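Local coordinates for uncharacterized protein (Methanothermobacter thermautotrophicus, PDB 1IHN) that is of unknown function but represents the DUF498/DUF598 family with a compact mixed alpha/beta fold, at residues F4-C7 against V12-R15; F9-V12 against R17-R20; R20-V25 against T32-E37; K93-E98 against R103-I108. All blocks are in the same frame, centred on the assembly; numbering follows the deposited sequence.

Interaction 1: residues F4-C7 against V12-R15; sequences FSDC and VTYR
With chi1 at -80°, Phe4 swings its ring anti to its own carbonyl carbon, while Tyr14, its CG anti to the backbone N (chi1 180°), lays its ring across the same side of the hairpin. The two meet as an edge-to-face pair: the edge of Tyr14 is presented to the face of Phe4, with CD1 of Tyr14 standing over the centre of the phenylalanine ring. The centroids lie 4.8 Å apart and the planes are inclined at 52°, so the pair falls well short of a perpendicular T. Beneath the rings, Phe4 and Tyr14 form a non-hydrogen-bonded antiparallel pair, and Cys7 with Val12 forms another, placing all four side chains on one face. There SG of Cys7 touches CG1 of Val12 at 4.2 Å, and the same sulfur is in the disulfide to Cys89 of helix 88-100.

The backbone bonds run from Ser5 N to Thr13 O (2.8 Å) and from Thr13 N to Asp6 O (2.9 Å). Thr13 O also receives a CA-H...O contact from Phe4. On the other face a water links Asp6 to Thr13, donating to OD1 of Asp6 and lying 2.6 Å from OG1 of Thr13; OD2 of Asp6 is engaged by Arg8. The hydroxyl of Tyr14 bonds that of Tyr95. The hairpin is therefore two-sided: its aromatic, aliphatic and sulfur groups face helix 88-100, fastened there by a covalent bond, whereas its carboxylate and threonine hydroxyl meet through water.

Interaction 2: residues F9-V12 against R17-R20; sequences FGSV and REYR
Gly10 opens the contact through its carbonyl: its O receives a CA-H...O approach from CA of Arg20 at 3.2 Å and lies near the CB and CG of that arginine. Its positive phi of 70° turns the chain just ahead of strand 11-14.

At Ser11, OG stands anti to the backbone N (chi1 -177°), which directs it across to Glu18, whose OE2 is 2.9 Å from OG in a weak bond that the geometry does not settle. The other carboxylate oxygen, OE1, is engaged by Arg20 in a salt bridge, NE to OE1 3.1 Å, in which the arginine comes from above the carboxylate plane. Glu18 OE1 is thus held by an arginine two residues further on, just past the end of strand 17-19, while OE2 lies beside the serine hydroxyl across the hairpin.

Val12 makes the hydrogen-bonded antiparallel pair with Tyr19. The bond from Tyr19 N to Val12 O is short, at 2.8 Å, and nearly straight, at 173°; the return bond, Val12 N to Tyr19 O, is 3.1 Å long. Between the side chains there is a modest apolar touch, CG2 of Val12 to CB of Tyr19 at 4.3 Å.

Strand 11-14 is the middle strand of a three-stranded antiparallel sheet, bonded to 17-19 here and to 4-8 at its other edge, and the backbone of Gly10 is also hydrogen-bonded to Val111, just beyond strand 105-109.

Interaction 3: residues R20-V25 against T32-E37; sequences RSDIVV and TPRRKE
Asp22 meets Arg34 and Lys36 along its whole length. Its CB packs against CB of Arg34 at 3.6 Å. CG follows, anti to the carbonyl carbon (chi1 -73°), and lies near CE of the lysine. At the tip, OD2 accepts a hydrogen bond from Arg34 NH1 at 2.8 Å, which is also a salt bridge, with the oxygen at the edge of the guanidinium and within 5° of its plane. The carboxylate and guanidinium are nearly coplanar, the two side chains running side by side in the same direction. Lys36 crosses the aspartate at about a right angle, its NZ 3.4 Å from OD2 in a second, longer salt bridge. OD2 also bonds ND1 of His110, while OD1 takes the backbone N of Val111. Two cations and a histidine therefore surround this one buried oxygen.

The arginine reaches OD2 by stretching straight out beyond CB, and its far side is fixed by Glu53 and by the carbonyl of Ser46. A water placed doubtfully close to Lys36 NZ also lies by the backbone N of Asp22.

Below the network the backbones pair. Arg34 N donates to Asp22 O at 3.1 Å. Val24 and Thr32 exchange both their bonds, Val24 N to Thr32 O (2.8 Å) and Thr32 N to Val24 O (3.1 Å). This is a beta hairpin of strands 23-25 and 31-33, the latter forming an edge of the five-stranded mixed sheet, with a salt-bridge network where the second strand gives way to helix 36-43.

Interaction 4: residues K93-E98 against R103-I108; sequences KRYNEE and RRVAAI
Tyr95 extends from helix 88-100 with its CG anti to the backbone N (chi1 171°), which carries the ring over to Val105. There CD1 of Tyr95 meets CG1 of Val105 at 3.6 Å, the tyrosine and valine passing one another pointing opposite ways, and the same ring atom touches CB of Ala107 at 4.2 Å. A water lies between the tyrosine OH (2.7 Å) and the carbonyl O of Val105; Tyr14 is the hydroxyl's other partner.

Helix 93-98 runs nearly antiparallel to strand 105-108, at 165°, with their axes 8.9 Å apart. They are the helix and second strand of a beta-alpha-beta crossover from strand 84-86 to the parallel strand 105-109, the central strand of the five-stranded mixed sheet.

Glu98 crosses Val105 at about a right angle. Its CB comes unusually close to CG2 of Val105, at 3.3 Å, and its outstretched chain takes OE1 past both valine methyls to Ser64 OG. With CG1 anti to the valine's backbone N (chi1 -168°), CG1 lies toward the tyrosine ring and CG2 against CB of Glu98. Arg103 N donates to Glu98 O at 2.9 Å; the arginine side chain then kinks twice and turns away to Glu63.

Interactions 1 and 2 share Val12 and strand 11-14 and build the three-stranded sheet as two successive hairpins; interaction 1 is partly buried, whereas most residues of interaction 2 are exposed or partly so, with charged groups at the surface. Interaction 3, also partly buried, places a charge network beside the five-stranded sheet. Interaction 4 is the buried one, setting a helix on the central strand of that sheet, mainly through apolar packing. A probable backbone hydrogen bond, Val25 N to Ala107 O (2.6 Å), joins interactions 3 and 4. Interactions 1 and 4 meet through the Phe4 and Tyr95 rings and a probable bond of Phe4 N with Asn96 OD1, whereas interactions 2 and 4 do not touch, their centres about 17 Å apart.

Interaction 1: residues F4-C7 against V12-R15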
# COMPACT_ATOMS: atom_id res chain seq x y z
N PHE A 4 -11.13 -0.10 4.06
CA PHE A 4 -10.41 0.94 4.77
C PHE A 4 -11.57 1.83 5.20
O PHE A 4 -12.52 2.02 4.44
CB PHE A 4 -9.49 1.74 3.85
CG PHE A 4 -8.18 1.06 3.53
CD1 PHE A 4 -8.04 0.30 2.37
CD2 PHE A 4 -7.09 1.18 4.39
CE1 PHE A 4 -6.83 -0.33 2.07
CE2 PHE A 4 -5.87 0.56 4.10
CZ PHE A 4 -5.74 -0.19 2.94
N SER A 5 -11.52 2.36 6.42
CA SER A 5 -12.61 3.21 6.89
C SER A 5 -12.12 4.54 7.44
O SER A 5 -12.87 5.28 8.06
CB SER A 5 -13.42 2.47 7.97
OG SER A 5 -12.58 2.05 9.03
N ASP A 6 -10.85 4.84 7.21
CA ASP A 6 -10.29 6.09 7.68
C ASP A 6 -8.87 6.33 7.17
O ASP A 6 -8.04 5.43 7.14
CB ASP A 6 -10.29 6.14 9.21
CG ASP A 6 -9.81 7.47 9.74
OD1 ASP A 6 -8.69 7.53 10.30
OD2 ASP A 6 -10.55 8.47 9.59
N CYS A 7 -8.63 7.57 6.76
CA CYS A 7 -7.33 7.99 6.26
C CYS A 7 -7.05 9.38 6.80
O CYS A 7 -7.94 10.24 6.82
CB CYS A 7 -7.33 8.02 4.73
SG CYS A 7 -5.72 8.45 3.98
N VAL A 12 -4.22 5.10 9.08
CA VAL A 12 -5.26 4.55 8.23
C VAL A 12 -5.95 3.45 9.02
O VAL A 12 -5.34 2.86 9.92
CB VAL A 12 -4.70 3.94 6.91
CG1 VAL A 12 -4.21 5.04 6.00
CG2 VAL A 12 -3.58 2.95 7.22
N THR A 13 -7.22 3.20 8.72
CA THR A 13 -7.97 2.17 9.41
C THR A 13 -8.44 1.13 8.40
O THR A 13 -9.10 1.46 7.42
CB THR A 13 -9.19 2.76 10.14
OG1 THR A 13 -8.75 3.67 11.16
CG2 THR A 13 -10.01 1.65 10.79
N TYR A 14 -8.08 -0.12 8.64
CA TYR A 14 -8.45 -1.20 7.75
C TYR A 14 -9.08 -2.32 8.56
O TYR A 14 -8.49 -2.81 9.52
CB TYR A 14 -7.21 -1.72 7.02
CG TYR A 14 -7.50 -2.86 6.07
CD1 TYR A 14 -8.18 -2.64 4.87
CD2 TYR A 14 -7.11 -4.16 6.37
CE1 TYR A 14 -8.46 -3.68 3.99
CE2 TYR A 14 -7.38 -5.22 5.50
CZ TYR A 14 -8.05 -4.97 4.31
OH TYR A 14 -8.31 -6.01 3.44
N ARG A 15 -10.28 -2.72 8.16
CA ARG A 15 -11.02 -3.78 8.84
C ARG A 15 -11.19 -3.50 10.33
O ARG A 15 -11.03 -4.39 11.17
CB ARG A 15 -10.33 -5.13 8.62
CG ARG A 15 -10.30 -5.55 7.16
CD ARG A 15 -9.72 -6.94 6.98
NE ARG A 15 -10.63 -7.98 7.46
CZ ARG A 15 -10.37 -9.28 7.43
NH1 ARG A 15 -9.21 -9.72 6.95
NH2 ARG A 15 -11.27 -10.14 7.87
O HOH W 1 -7.18 5.72 10.97

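Interaction 2: residues F9-V12 against R17-R20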
# COMPACT_ATOMS: atom_id res chain seq x y z
N PHE A 9 -3.18 11.89 8.05
CA PHE A 9 -1.73 11.83 8.17
C PHE A 9 -1.35 10.90 9.30
O PHE A 9 -1.93 10.94 10.38
CB PHE A 9 -1.12 13.20 8.44
CG PHE A 9 0.38 13.20 8.42
CD1 PHE A 9 1.07 13.30 7.21
CD2 PHE A 9 1.11 13.06 9.59
CE1 PHE A 9 2.47 13.25 7.17
CE2 PHE A 9 2.50 13.01 9.57
CZ PHE A 9 3.18 13.10 8.36
N GLY A 10 -0.36 10.04 9.04
CA GLY A 10 0.11 9.11 10.06
C GLY A 10 -0.82 7.99 10.46
O GLY A 10 -0.48 7.22 11.36
N SER A 11 -1.97 7.87 9.81
CA SER A 11 -2.89 6.79 10.19
C SER A 11 -3.99 6.41 9.19
O SER A 11 -4.60 7.26 8.54
CB SER A 11 -3.55 7.14 11.53
OG SER A 11 -4.39 6.09 11.96
N VAL A 12 -4.22 5.10 9.08
CA VAL A 12 -5.26 4.55 8.23
C VAL A 12 -5.95 3.45 9.02
O VAL A 12 -5.34 2.86 9.92
CB VAL A 12 -4.70 3.94 6.91
CG1 VAL A 12 -4.21 5.04 6.00
CG2 VAL A 12 -3.58 2.95 7.22
N ARG A 17 -9.32 -1.79 12.31
CA ARG A 17 -8.12 -1.56 13.09
C ARG A 17 -7.28 -0.43 12.53
O ARG A 17 -7.06 -0.35 11.32
CB ARG A 17 -7.28 -2.83 13.18
CG ARG A 17 -5.92 -2.60 13.84
CD ARG A 17 -5.18 -3.91 14.03
NE ARG A 17 -3.78 -3.69 14.40
CZ ARG A 17 -2.91 -4.67 14.57
NH1 ARG A 17 -3.29 -5.93 14.42
NH2 ARG A 17 -1.65 -4.39 14.90
N GLU A 18 -6.82 0.43 13.42
CA GLU A 18 -5.99 1.56 13.03
C GLU A 18 -4.51 1.19 12.98
O GLU A 18 -3.99 0.52 13.88
CB GLU A 18 -6.19 2.71 14.02
CG GLU A 18 -5.35 3.94 13.72
CD GLU A 18 -5.54 5.04 14.75
OE1 GLU A 18 -5.27 4.78 15.95
OE2 GLU A 18 -5.96 6.15 14.38
N TYR A 19 -3.84 1.62 11.91
CA TYR A 19 -2.42 1.37 11.75
C TYR A 19 -1.74 2.73 11.62
O TYR A 19 -2.11 3.53 10.76
CB TYR A 19 -2.15 0.53 10.50
CG TYR A 19 -2.70 -0.88 10.61
CD1 TYR A 19 -4.02 -1.16 10.25
CD2 TYR A 19 -1.91 -1.92 11.09
CE1 TYR A 19 -4.54 -2.44 10.38
CE2 TYR A 19 -2.42 -3.21 11.22
CZ TYR A 19 -3.73 -3.46 10.86
OH TYR A 19 -4.24 -4.74 10.99
N ARG A 20 -0.77 2.99 12.48
CA ARG A 20 -0.07 4.27 12.45
C ARG A 20 1.33 4.13 11.86
O ARG A 20 2.19 4.98 12.06
CB ARG A 20 0.01 4.86 13.85
CG ARG A 20 -1.36 5.17 14.46
CD ARG A 20 -1.22 5.77 15.85
NE ARG A 20 -2.51 6.10 16.44
CZ ARG A 20 -2.67 6.57 17.68
NH1 ARG A 20 -1.61 6.76 18.46
NH2 ARG A 20 -3.88 6.85 18.13

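Interaction 3: residues R20-V25 against T32-E37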
# COMPACT_ATOMS: atom_id res chain seq x y z
N ARG A 20 -0.77 2.99 12.48
CA ARG A 20 -0.07 4.27 12.45
C ARG A 20 1.33 4.13 11.86
O ARG A 20 2.19 4.98 12.06
CB ARG A 20 0.01 4.86 13.85
CG ARG A 20 -1.36 5.17 14.46
CD ARG A 20 -1.22 5.77 15.85
NE ARG A 20 -2.51 6.10 16.44
CZ ARG A 20 -2.67 6.57 17.68
NH1 ARG A 20 -1.61 6.76 18.46
NH2 ARG A 20 -3.88 6.85 18.13
N SER A 21 1.54 3.04 11.12
CA SER A 21 2.81 2.78 10.47
C SER A 21 2.47 2.26 9.08
O SER A 21 1.32 1.90 8.82
CB SER A 21 3.60 1.74 11.26
OG SER A 21 2.82 0.58 11.48
N ASP A 22 3.45 2.22 8.18
CA ASP A 22 3.20 1.73 6.82
C ASP A 22 2.82 0.25 6.83
O ASP A 22 3.39 -0.54 7.57
CB ASP A 22 4.44 1.93 5.95
CG ASP A 22 4.66 3.39 5.59
OD1 ASP A 22 4.02 4.27 6.21
OD2 ASP A 22 5.48 3.65 4.68
N ILE A 23 1.85 -0.11 5.99
CA ILE A 23 1.41 -1.49 5.95
C ILE A 23 1.22 -2.05 4.55
O ILE A 23 1.13 -1.32 3.56
CB ILE A 23 0.05 -1.69 6.68
CG1 ILE A 23 -1.03 -0.83 6.02
CG2 ILE A 23 0.20 -1.31 8.16
CD1 ILE A 23 -2.45 -1.08 6.53
N VAL A 24 1.17 -3.38 4.50
CA VAL A 24 0.95 -4.12 3.28
C VAL A 24 -0.38 -4.86 3.48
O VAL A 24 -0.54 -5.61 4.45
CB VAL A 24 2.06 -5.18 3.05
CG1 VAL A 24 1.71 -6.03 1.83
CG2 VAL A 24 3.41 -4.49 2.87
N VAL A 25 -1.33 -4.64 2.57
CA VAL A 25 -2.60 -5.33 2.65
C VAL A 25 -2.57 -6.45 1.60
O VAL A 25 -2.45 -6.20 0.40
CB VAL A 25 -3.78 -4.37 2.37
CG1 VAL A 25 -5.10 -5.12 2.43
CG2 VAL A 25 -3.80 -3.25 3.41
N THR A 32 0.46 -6.91 7.08
CA THR A 32 1.81 -7.09 7.60
C THR A 32 2.53 -5.75 7.50
O THR A 32 2.15 -4.88 6.70
CB THR A 32 2.61 -8.16 6.83
OG1 THR A 32 2.67 -7.81 5.44
CG2 THR A 32 1.96 -9.52 6.98
N PRO A 33 3.57 -5.56 8.31
CA PRO A 33 4.34 -4.31 8.29
C PRO A 33 5.06 -4.14 6.96
O PRO A 33 5.56 -5.12 6.40
CB PRO A 33 5.32 -4.48 9.45
CG PRO A 33 4.64 -5.46 10.36
CD PRO A 33 4.07 -6.45 9.37
N ARG A 34 5.12 -2.92 6.47
CA ARG A 34 5.83 -2.67 5.22
C ARG A 34 7.31 -2.95 5.48
O ARG A 34 7.84 -2.60 6.53
CB ARG A 34 5.64 -1.21 4.79
CG ARG A 34 6.43 -0.86 3.54
CD ARG A 34 6.39 0.62 3.23
NE ARG A 34 7.46 0.94 2.29
CZ ARG A 34 8.03 2.12 2.16
NH1 ARG A 34 7.64 3.15 2.90
NH2 ARG A 34 9.05 2.26 1.32
N ARG A 35 7.98 -3.59 4.53
CA ARG A 35 9.40 -3.91 4.68
C ARG A 35 10.28 -2.77 4.18
O ARG A 35 10.92 -2.89 3.13
CB ARG A 35 9.73 -5.19 3.93
CG ARG A 35 8.90 -6.38 4.36
CD ARG A 35 9.35 -7.62 3.64
NE ARG A 35 8.54 -8.78 3.98
CZ ARG A 35 8.81 -10.02 3.58
NH1 ARG A 35 9.87 -10.26 2.82
NH2 ARG A 35 8.01 -11.02 3.94
N LYS A 36 10.32 -1.68 4.93
CA LYS A 36 11.11 -0.51 4.55
C LYS A 36 12.60 -0.80 4.36
O LYS A 36 13.27 -0.09 3.60
CB LYS A 36 10.95 0.60 5.59
CG LYS A 36 9.55 1.18 5.67
CD LYS A 36 9.54 2.41 6.57
CE LYS A 36 8.15 3.02 6.63
NZ LYS A 36 7.16 2.02 7.11
N GLU A 37 13.12 -1.82 5.05
CA GLU A 37 14.55 -2.16 4.95
C GLU A 37 14.96 -2.51 3.53
O GLU A 37 16.08 -2.23 3.12
CB GLU A 37 14.89 -3.35 5.87
CG GLU A 37 14.01 -3.49 7.10
CD GLU A 37 12.63 -4.05 6.77
OE1 GLU A 37 12.56 -5.15 6.19
OE2 GLU A 37 11.63 -3.38 7.10
O HOH W 2 6.28 2.78 9.23

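Interaction 4: residues K93-E98 against R103-I108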
# COMPACT_ATOMS: atom_id res chain seq x y z
N LYS A 93 -9.55 4.71 -1.27
CA LYS A 93 -10.87 4.79 -1.88
C LYS A 93 -10.89 3.83 -3.06
O LYS A 93 -11.85 3.08 -3.25
CB LYS A 93 -11.16 6.21 -2.39
CG LYS A 93 -11.39 7.24 -1.31
CD LYS A 93 -11.81 8.57 -1.92
CE LYS A 93 -11.97 9.66 -0.86
NZ LYS A 93 -12.34 10.97 -1.47
N ARG A 94 -9.82 3.87 -3.85
CA ARG A 94 -9.68 3.02 -5.02
C ARG A 94 -9.64 1.55 -4.62
O ARG A 94 -10.18 0.69 -5.31
CB ARG A 94 -8.40 3.38 -5.78
CG ARG A 94 -8.17 2.59 -7.06
CD ARG A 94 -9.23 2.90 -8.12
NE ARG A 94 -9.11 4.27 -8.61
CZ ARG A 94 -8.25 4.67 -9.54
NH1 ARG A 94 -7.41 3.80 -10.09
NH2 ARG A 94 -8.20 5.94 -9.90
N TYR A 95 -8.98 1.27 -3.50
CA TYR A 95 -8.88 -0.09 -2.99
C TYR A 95 -10.27 -0.58 -2.60
O TYR A 95 -10.67 -1.69 -2.97
CB TYR A 95 -7.98 -0.15 -1.75
CG TYR A 95 -8.01 -1.49 -1.05
CD1 TYR A 95 -7.11 -2.50 -1.39
CD2 TYR A 95 -8.99 -1.78 -0.09
CE1 TYR A 95 -7.19 -3.77 -0.78
CE2 TYR A 95 -9.07 -3.03 0.51
CZ TYR A 95 -8.17 -4.01 0.17
OH TYR A 95 -8.29 -5.25 0.76
N ASN A 96 -11.00 0.25 -1.85
CA ASN A 96 -12.34 -0.12 -1.43
C ASN A 96 -13.20 -0.39 -2.65
O ASN A 96 -14.03 -1.30 -2.65
CB ASN A 96 -12.97 0.98 -0.56
CG ASN A 96 -12.39 1.02 0.86
OD1 ASN A 96 -11.85 0.02 1.35
ND2 ASN A 96 -12.53 2.16 1.52
N GLU A 97 -12.98 0.39 -3.70
CA GLU A 97 -13.72 0.24 -4.95
C GLU A 97 -13.57 -1.16 -5.52
O GLU A 97 -14.55 -1.87 -5.71
CB GLU A 97 -13.22 1.23 -5.99
CG GLU A 97 -14.01 2.52 -6.09
CD GLU A 97 -13.43 3.43 -7.15
OE1 GLU A 97 -13.25 2.97 -8.30
OE2 GLU A 97 -13.17 4.61 -6.84
N GLU A 98 -12.33 -1.53 -5.81
CA GLU A 98 -12.02 -2.83 -6.38
C GLU A 98 -12.35 -3.99 -5.45
O GLU A 98 -12.90 -5.00 -5.89
CB GLU A 98 -10.54 -2.86 -6.78
CG GLU A 98 -10.24 -2.01 -8.00
CD GLU A 98 -8.79 -1.61 -8.11
OE1 GLU A 98 -7.92 -2.45 -7.79
OE2 GLU A 98 -8.51 -0.47 -8.52
N ARG A 103 -12.63 -7.78 -6.73
CA ARG A 103 -11.30 -7.97 -7.33
C ARG A 103 -10.23 -8.40 -6.33
O ARG A 103 -10.25 -7.99 -5.17
CB ARG A 103 -10.83 -6.68 -8.00
CG ARG A 103 -11.67 -6.21 -9.18
CD ARG A 103 -11.96 -7.35 -10.14
NE ARG A 103 -13.17 -8.08 -9.76
CZ ARG A 103 -13.44 -9.32 -10.14
NH1 ARG A 103 -12.58 -9.99 -10.90
NH2 ARG A 103 -14.57 -9.90 -9.76
N ARG A 104 -9.30 -9.25 -6.78
CA ARG A 104 -8.20 -9.70 -5.93
C ARG A 104 -7.27 -8.50 -5.87
O ARG A 104 -6.44 -8.30 -6.76
CB ARG A 104 -7.45 -10.88 -6.56
CG ARG A 104 -8.17 -12.21 -6.52
CD ARG A 104 -7.39 -13.30 -7.25
NE ARG A 104 -6.18 -13.73 -6.54
CZ ARG A 104 -6.18 -14.44 -5.41
NH1 ARG A 104 -7.32 -14.81 -4.85
NH2 ARG A 104 -5.03 -14.81 -4.86
N VAL A 105 -7.42 -7.68 -4.83
CA VAL A 105 -6.61 -6.48 -4.68
C VAL A 105 -5.66 -6.56 -3.49
O VAL A 105 -5.98 -7.15 -2.46
CB VAL A 105 -7.50 -5.23 -4.51
CG1 VAL A 105 -6.66 -3.97 -4.66
CG2 VAL A 105 -8.63 -5.25 -5.52
N ALA A 106 -4.49 -5.95 -3.66
CA ALA A 106 -3.48 -5.90 -2.62
C ALA A 106 -2.95 -4.47 -2.62
O ALA A 106 -3.06 -3.77 -3.63
CB ALA A 106 -2.36 -6.88 -2.93
N ALA A 107 -2.39 -4.04 -1.50
CA ALA A 107 -1.88 -2.68 -1.43
C ALA A 107 -0.72 -2.50 -0.46
O ALA A 107 -0.52 -3.31 0.45
CB ALA A 107 -3.01 -1.72 -1.07
N ILE A 108 0.04 -1.44 -0.69
CA ILE A 108 1.14 -1.06 0.16
C ILE A 108 0.81 0.40 0.42
O ILE A 108 0.75 1.21 -0.51
CB ILE A 108 2.51 -1.17 -0.54
CG1 ILE A 108 2.78 -2.63 -0.94
CG2 ILE A 108 3.60 -0.65 0.39
CD1 ILE A 108 4.16 -2.88 -1.53
O HOH W 3 -7.24 -7.53 -0.24